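Local structure of conserved hypothetical protein (Corynebacterium diphtheriae NCTC 13129, 2GS5) at residues A[171-174]-A[175-179]; A[179-182]-A[183-187]. The protein is of unknown function but belongs to the YqgE/AlgH (UPF0301) family of bacterial proteins. All coordinates share one frame; numbering follows the deposited sequence.

Contact 1. Residues A[171-174]-A[175-179]; sequences VDVW and GDVMR
Asp-172 OD1 accepts from Gly-175 N at 2.9 Å, the capping bond of an N-cap, with Asp-172 placed just before the short helix 173-179. Its CG is anti to the backbone N (chi1 -177°), which swings the carboxylate towards the start of the helix. The bond is almost straight, but it reaches OD1 from above the carboxylate plane. The other oxygen, OD2, is bonded to Thr-190 OG1, so two partners fix the rotation of the group. Arg-179 NH1 occupies the side of Gly-175 where a side chain would start. Separately, Gly-175 O lies 3.3 Å above the plane of the Arg-179 guanidinium, over its centre.

Trp-174 meets the next turn through Met-178, a selenomethionine. Met-178 CG sits 3.7 Å from the centroid of the six-membered ring and 6° off the normal, a CH-pi contact over the middle of one face. The chain then bends, with chi2 and chi3 both turned about -75°, and SE stays near the ring in an oblique Met-aromatic contact at 4.6 Å from the same centroid. Beyond the helix, Trp-174 NE1 donates to Ala-23 O, and the indole makes a cation-pi contact with Arg-34, anchoring the helix against the sheet.

Asp-176 adds the polar side. Its N donates to Asp-172 O, the first helical backbone bond, while OD1 receives Arg-179 NH1 at 2.8 Å in a salt bridge that keeps to the guanidinium plane. One water links Asp-172 N, from which it accepts, to Asp-176 OD1, to which it donates, each at 2.8 Å.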
ATOM      1  N   VAL A 171      14.701  -2.287  -1.626  1.00 21.00           N
ATOM      2  CA  VAL A 171      13.806  -2.904  -2.613  1.00 20.84           C
ATOM      3  C   VAL A 171      13.198  -1.865  -3.546  1.00 19.66           C
ATOM      4  O   VAL A 171      12.919  -0.734  -3.141  1.00 20.46           O
ATOM      5  CB  VAL A 171      12.672  -3.695  -1.893  1.00 21.28           C
ATOM      6  CG1 VAL A 171      11.450  -3.913  -2.792  1.00 23.03           C
ATOM      7  CG2 VAL A 171      13.219  -5.018  -1.370  1.00 21.67           C
ATOM      8  N   ASP A 172      12.995  -2.266  -4.798  1.00 17.72           N
ATOM      9  CA  ASP A 172      12.228  -1.486  -5.761  1.00 16.62           C
ATOM     10  C   ASP A 172      10.808  -2.052  -5.685  1.00 15.79           C
ATOM     11  O   ASP A 172      10.503  -3.080  -6.285  1.00 14.93           O
ATOM     12  CB  ASP A 172      12.826  -1.647  -7.168  1.00 16.57           C
ATOM     13  CG  ASP A 172      12.119  -0.808  -8.219  1.00 16.98           C
ATOM     14  OD1 ASP A 172      10.961  -0.402  -7.985  1.00 16.57           O
ATOM     15  OD2 ASP A 172      12.722  -0.548  -9.278  1.00 16.28           O
ATOM     16  N   VAL A 173       9.948  -1.411  -4.896  1.00 15.01           N
ATOM     17  CA  VAL A 173       8.633  -1.982  -4.618  1.00 15.21           C
ATOM     18  C   VAL A 173       7.813  -2.090  -5.904  1.00 14.28           C
ATOM     19  O   VAL A 173       7.178  -3.125  -6.170  1.00 14.17           O
ATOM     20  CB  VAL A 173       7.867  -1.178  -3.554  1.00 15.65           C
ATOM     21  CG1 VAL A 173       6.450  -1.707  -3.414  1.00 16.85           C
ATOM     22  CG2 VAL A 173       8.592  -1.236  -2.222  1.00 16.98           C
ATOM     23  N   TRP A 174       7.858  -1.032  -6.710  1.00 13.10           N
ATOM     24  CA  TRP A 174       7.154  -1.010  -7.994  1.00 12.97           C
ATOM     25  C   TRP A 174       7.650  -2.130  -8.918  1.00 12.36           C
ATOM     26  O   TRP A 174       6.854  -2.885  -9.469  1.00 12.16           O
ATOM     27  CB  TRP A 174       7.309   0.365  -8.648  1.00 12.54           C
ATOM     28  CG  TRP A 174       6.555   0.530  -9.921  1.00 12.95           C
ATOM     29  CD1 TRP A 174       5.274   0.982 -10.065  1.00 12.42           C
ATOM     30  CD2 TRP A 174       7.044   0.287 -11.241  1.00 12.22           C
ATOM     31  NE1 TRP A 174       4.928   1.015 -11.393  1.00 12.63           N
ATOM     32  CE2 TRP A 174       5.996   0.591 -12.141  1.00 12.70           C
ATOM     33  CE3 TRP A 174       8.269  -0.167 -11.758  1.00 12.48           C
ATOM     34  CZ2 TRP A 174       6.129   0.451 -13.522  1.00 12.51           C
ATOM     35  CZ3 TRP A 174       8.397  -0.304 -13.133  1.00 12.85           C
ATOM     36  CH2 TRP A 174       7.336   0.007 -14.000  1.00 12.76           C
ATOM     37  N   GLY A 175       8.966  -2.257  -9.050  1.00 12.41           N
ATOM     38  CA  GLY A 175       9.545  -3.334  -9.841  1.00 12.11           C
ATOM     39  C   GLY A 175       9.148  -4.725  -9.373  1.00 11.99           C
ATOM     40  O   GLY A 175       8.813  -5.588 -10.189  1.00 11.69           O
ATOM     41  N   ASP A 176       9.180  -4.946  -8.059  1.00 12.21           N
ATOM     42  CA  ASP A 176       8.844  -6.251  -7.507  1.00 12.58           C
ATOM     43  C   ASP A 176       7.379  -6.597  -7.775  1.00 12.18           C
ATOM     44  O   ASP A 176       7.053  -7.723  -8.132  1.00 12.36           O
ATOM     45  CB  ASP A 176       9.110  -6.300  -5.998  1.00 13.04           C
ATOM     46  CG  ASP A 176      10.592  -6.270  -5.649  1.00 15.87           C
ATOM     47  OD1 ASP A 176      11.447  -6.219  -6.557  1.00 16.00           O
ATOM     48  OD2 ASP A 176      10.902  -6.308  -4.435  1.00 20.27           O
ATOM     49  N   VAL A 177       6.490  -5.620  -7.635  1.00 11.85           N
ATOM     50  CA  VAL A 177       5.067  -5.889  -7.890  1.00 11.86           C
ATOM     51  C   VAL A 177       4.843  -6.184  -9.375  1.00 11.59           C
ATOM     52  O   VAL A 177       4.099  -7.097  -9.714  1.00 11.26           O
ATOM     53  CB  VAL A 177       4.146  -4.740  -7.419  1.00 12.08           C
ATOM     54  CG1 VAL A 177       2.698  -5.042  -7.784  1.00 13.29           C
ATOM     55  CG2 VAL A 177       4.297  -4.534  -5.913  1.00 13.17           C
HETATM   56  N   MSE A 178       5.506  -5.437 -10.260  1.00 10.81           N
HETATM   57  CA  MSE A 178       5.382  -5.668 -11.700  1.00 11.38           C
HETATM   58  C   MSE A 178       5.820  -7.084 -12.081  1.00 11.13           C
HETATM   59  O   MSE A 178       5.218  -7.718 -12.942  1.00 11.67           O
HETATM   60  CB  MSE A 178       6.206  -4.627 -12.480  1.00 11.21           C
HETATM   61  CG  MSE A 178       5.610  -3.224 -12.471  1.00 12.92           C
HETATM   62 SE   MSE A 178       4.002  -3.064 -13.575  1.00 18.67          SE
HETATM   63  CE  MSE A 178       4.860  -3.017 -15.325  1.00 14.23           C
ATOM     64  N   ARG A 179       6.859  -7.580 -11.426  1.00 11.68           N
ATOM     65  CA  ARG A 179       7.346  -8.941 -11.695  1.00 12.67           C
ATOM     66  C   ARG A 179       6.377 -10.078 -11.323  1.00 12.89           C
ATOM     67  O   ARG A 179       6.515 -11.193 -11.850  1.00 12.78           O
ATOM     68  CB  ARG A 179       8.684  -9.172 -11.008  1.00 12.60           C
ATOM     69  CG  ARG A 179       9.850  -8.666 -11.817  1.00 13.24           C
ATOM     70  CD  ARG A 179      11.156  -8.932 -11.085  1.00 13.91           C
ATOM     71  NE  ARG A 179      11.430  -7.937 -10.046  1.00 15.40           N
ATOM     72  CZ  ARG A 179      11.898  -6.711 -10.290  1.00 15.99           C
ATOM     73  NH1 ARG A 179      12.140  -5.888  -9.285  1.00 13.98           N
ATOM     74  NH2 ARG A 179      12.124  -6.306 -11.529  1.00 17.74           N
TER
HETATM   75  O   HOH W   1      13.707  -4.736  -6.023  1.00 19.44           O

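Contact 2. Residues A[179-182]-A[183-187]; sequences RRQP and MPLPL
Leu-185 N donates to Pro-182 O at 3.0 Å, closing a reverse turn whose central peptide, between Met-183 and Pro-184, is cis.

The same oxygen is packed against carbon as well: Leu-185 CG lies 3.4 Å from Pro-182 O, and Pro-186 CD comes to 3.6 Å of it. Leu-185 then reaches back along the chain, where its CD1 meets Gln-181 CB at 3.6 Å. Gln-181 offers only the root of its side chain to this contact. Its CG stands beside the backbone N and the chain folds at chi2 (-46°), carrying the amide away towards the preceding helix, where NE2 donates to Val-177 O. The CG-CD edge of Pro-186 rests on Gln-181 O, both carbons 3.5 Å from it, and CG also lies 3.9 Å from Arg-179 O; these are van der Waals contacts. Leu-185 and Gln-181 also touch Phe-156 of strand 155-159, which sets this part of the loop against the sheet.

A second turn, 184-187, overlaps the first and is closed by a bond from Leu-187 N to Pro-184 O. In the first, cis-Pro-184 at the third position makes the turn type VI, and the Leu-185 N to Pro-182 O bond, with the backbone angles of Met-183 (-58°/147°), places it in the hydrogen-bonded class VIa.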
ATOM      1  N   ARG A 179       6.859  -7.580 -11.426  1.00 11.68           N
ATOM      2  CA  ARG A 179       7.346  -8.941 -11.695  1.00 12.67           C
ATOM      3  C   ARG A 179       6.377 -10.078 -11.323  1.00 12.89           C
ATOM      4  O   ARG A 179       6.515 -11.193 -11.850  1.00 12.78           O
ATOM      5  CB  ARG A 179       8.684  -9.172 -11.008  1.00 12.60           C
ATOM      6  CG  ARG A 179       9.850  -8.666 -11.817  1.00 13.24           C
ATOM      7  CD  ARG A 179      11.156  -8.932 -11.085  1.00 13.91           C
ATOM      8  NE  ARG A 179      11.430  -7.937 -10.046  1.00 15.40           N
ATOM      9  CZ  ARG A 179      11.898  -6.711 -10.290  1.00 15.99           C
ATOM     10  NH1 ARG A 179      12.140  -5.888  -9.285  1.00 13.98           N
ATOM     11  NH2 ARG A 179      12.124  -6.306 -11.529  1.00 17.74           N
ATOM     12  N   ARG A 180       5.419  -9.808 -10.434  1.00 13.17           N
ATOM     13  CA  ARG A 180       4.393 -10.793 -10.060  1.00 13.91           C
ATOM     14  C   ARG A 180       3.215 -10.867 -11.020  1.00 14.17           C
ATOM     15  O   ARG A 180       2.381 -11.765 -10.900  1.00 14.32           O
ATOM     16  CB  ARG A 180       3.785 -10.456  -8.694  1.00 14.28           C
ATOM     17  CG  ARG A 180       4.707 -10.483  -7.520  1.00 15.77           C
ATOM     18  CD  ARG A 180       3.903 -10.704  -6.244  1.00 15.16           C
ATOM     19  NE  ARG A 180       2.893  -9.664  -5.974  1.00 16.01           N
ATOM     20  CZ  ARG A 180       3.111  -8.562  -5.251  1.00 15.71           C
ATOM     21  NH1 ARG A 180       4.308  -8.309  -4.736  1.00 14.67           N
ATOM     22  NH2 ARG A 180       2.122  -7.701  -5.040  1.00 14.36           N
ATOM     23  N   GLN A 181       3.102  -9.904 -11.931  1.00 13.74           N
ATOM     24  CA  GLN A 181       1.895  -9.763 -12.753  1.00 13.98           C
ATOM     25  C   GLN A 181       1.988 -10.566 -14.040  1.00 14.47           C
ATOM     26  O   GLN A 181       3.072 -10.978 -14.417  1.00 13.21           O
ATOM     27  CB  GLN A 181       1.645  -8.281 -13.041  1.00 14.16           C
ATOM     28  CG  GLN A 181       1.606  -7.408 -11.783  1.00 13.33           C
ATOM     29  CD  GLN A 181       0.750  -8.014 -10.676  1.00 13.00           C
ATOM     30  OE1 GLN A 181      -0.335  -8.519 -10.941  1.00 13.75           O
ATOM     31  NE2 GLN A 181       1.238  -7.969  -9.437  1.00 12.76           N
ATOM     32  N   PRO A 182       0.838 -10.814 -14.693  1.00 14.98           N
ATOM     33  CA  PRO A 182       0.853 -11.547 -15.948  1.00 15.11           C
ATOM     34  C   PRO A 182       1.710 -10.870 -17.005  1.00 15.18           C
ATOM     35  O   PRO A 182       1.860  -9.647 -17.001  1.00 14.89           O
ATOM     36  CB  PRO A 182      -0.623 -11.535 -16.381  1.00 15.63           C
ATOM     37  CG  PRO A 182      -1.372 -11.379 -15.119  1.00 16.00           C
ATOM     38  CD  PRO A 182      -0.536 -10.458 -14.295  1.00 15.26           C
HETATM   39  N   MSE A 183       2.247 -11.663 -17.919  1.00 15.97           N
HETATM   40  CA  MSE A 183       2.942 -11.098 -19.059  1.00 16.29           C
HETATM   41  C   MSE A 183       1.996 -10.191 -19.827  1.00 16.20           C
HETATM   42  O   MSE A 183       0.789 -10.464 -19.903  1.00 16.90           O
HETATM   43  CB  MSE A 183       3.486 -12.195 -19.965  1.00 16.75           C
HETATM   44  CG  MSE A 183       4.675 -12.908 -19.387  1.00 17.42           C
HETATM   45 SE   MSE A 183       6.309 -11.833 -19.426  1.00 22.25          SE
HETATM   46  CE  MSE A 183       6.720 -12.018 -21.323  1.00 16.73           C
ATOM     47  N   PRO A 184       2.528  -9.117 -20.423  1.00 14.99           N
ATOM     48  CA  PRO A 184       3.941  -8.742 -20.497  1.00 13.87           C
ATOM     49  C   PRO A 184       4.466  -7.838 -19.380  1.00 12.70           C
ATOM     50  O   PRO A 184       5.543  -7.283 -19.525  1.00 11.84           O
ATOM     51  CB  PRO A 184       3.989  -7.978 -21.817  1.00 14.48           C
ATOM     52  CG  PRO A 184       2.679  -7.243 -21.831  1.00 14.89           C
ATOM     53  CD  PRO A 184       1.687  -8.180 -21.191  1.00 15.25           C
ATOM     54  N   LEU A 185       3.744  -7.679 -18.279  1.00 11.71           N
ATOM     55  CA  LEU A 185       4.126  -6.649 -17.309  1.00 11.70           C
ATOM     56  C   LEU A 185       5.549  -6.787 -16.759  1.00 10.67           C
ATOM     57  O   LEU A 185       6.211  -5.776 -16.561  1.00  9.56           O
ATOM     58  CB  LEU A 185       3.136  -6.553 -16.144  1.00 12.08           C
ATOM     59  CG  LEU A 185       1.639  -6.315 -16.391  1.00 15.11           C
ATOM     60  CD1 LEU A 185       1.003  -5.498 -15.253  1.00 13.59           C
ATOM     61  CD2 LEU A 185       1.300  -5.716 -17.752  1.00 16.94           C
ATOM     62  N   PRO A 186       6.021  -8.020 -16.484  1.00 10.22           N
ATOM     63  CA  PRO A 186       7.406  -8.110 -15.997  1.00 10.46           C
ATOM     64  C   PRO A 186       8.459  -7.521 -16.932  1.00 10.40           C
ATOM     65  O   PRO A 186       9.555  -7.182 -16.475  1.00 10.33           O
ATOM     66  CB  PRO A 186       7.621  -9.618 -15.802  1.00 10.39           C
ATOM     67  CG  PRO A 186       6.256 -10.153 -15.583  1.00 10.71           C
ATOM     68  CD  PRO A 186       5.372  -9.340 -16.491  1.00 10.55           C
ATOM     69  N   LEU A 187       8.128  -7.377 -18.217  1.00 10.25           N
ATOM     70  CA  LEU A 187       9.064  -6.836 -19.217  1.00 11.05           C
ATOM     71  C   LEU A 187       9.340  -5.353 -19.003  1.00 11.84           C
ATOM     72  O   LEU A 187      10.289  -4.813 -19.588  1.00 12.41           O
ATOM     73  CB  LEU A 187       8.523  -7.044 -20.630  1.00 10.89           C
ATOM     74  CG  LEU A 187       8.408  -8.486 -21.093  1.00 10.89           C
ATOM     75  CD1 LEU A 187       7.867  -8.548 -22.511  1.00  9.46           C
ATOM     76  CD2 LEU A 187       9.773  -9.143 -21.046  1.00 12.42           C
TER

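Contact 1 is the more buried of the two, with five of its nine touching residues inside the protein and its centre about 12 Å from that of the chain; the centre of contact 2 lies about 19 Å out, at the surface. They follow each other along the chain and share Arg-179. Where contact 1 relies on charge, a capping carboxylate and an aromatic face, contact 2 is proline-rich, with one backbone bond across it and otherwise van der Waals packing. The two meet directly: Met-178 CE packs 3.3 Å from Leu-185 O, so the loop passes beside the helix at this point.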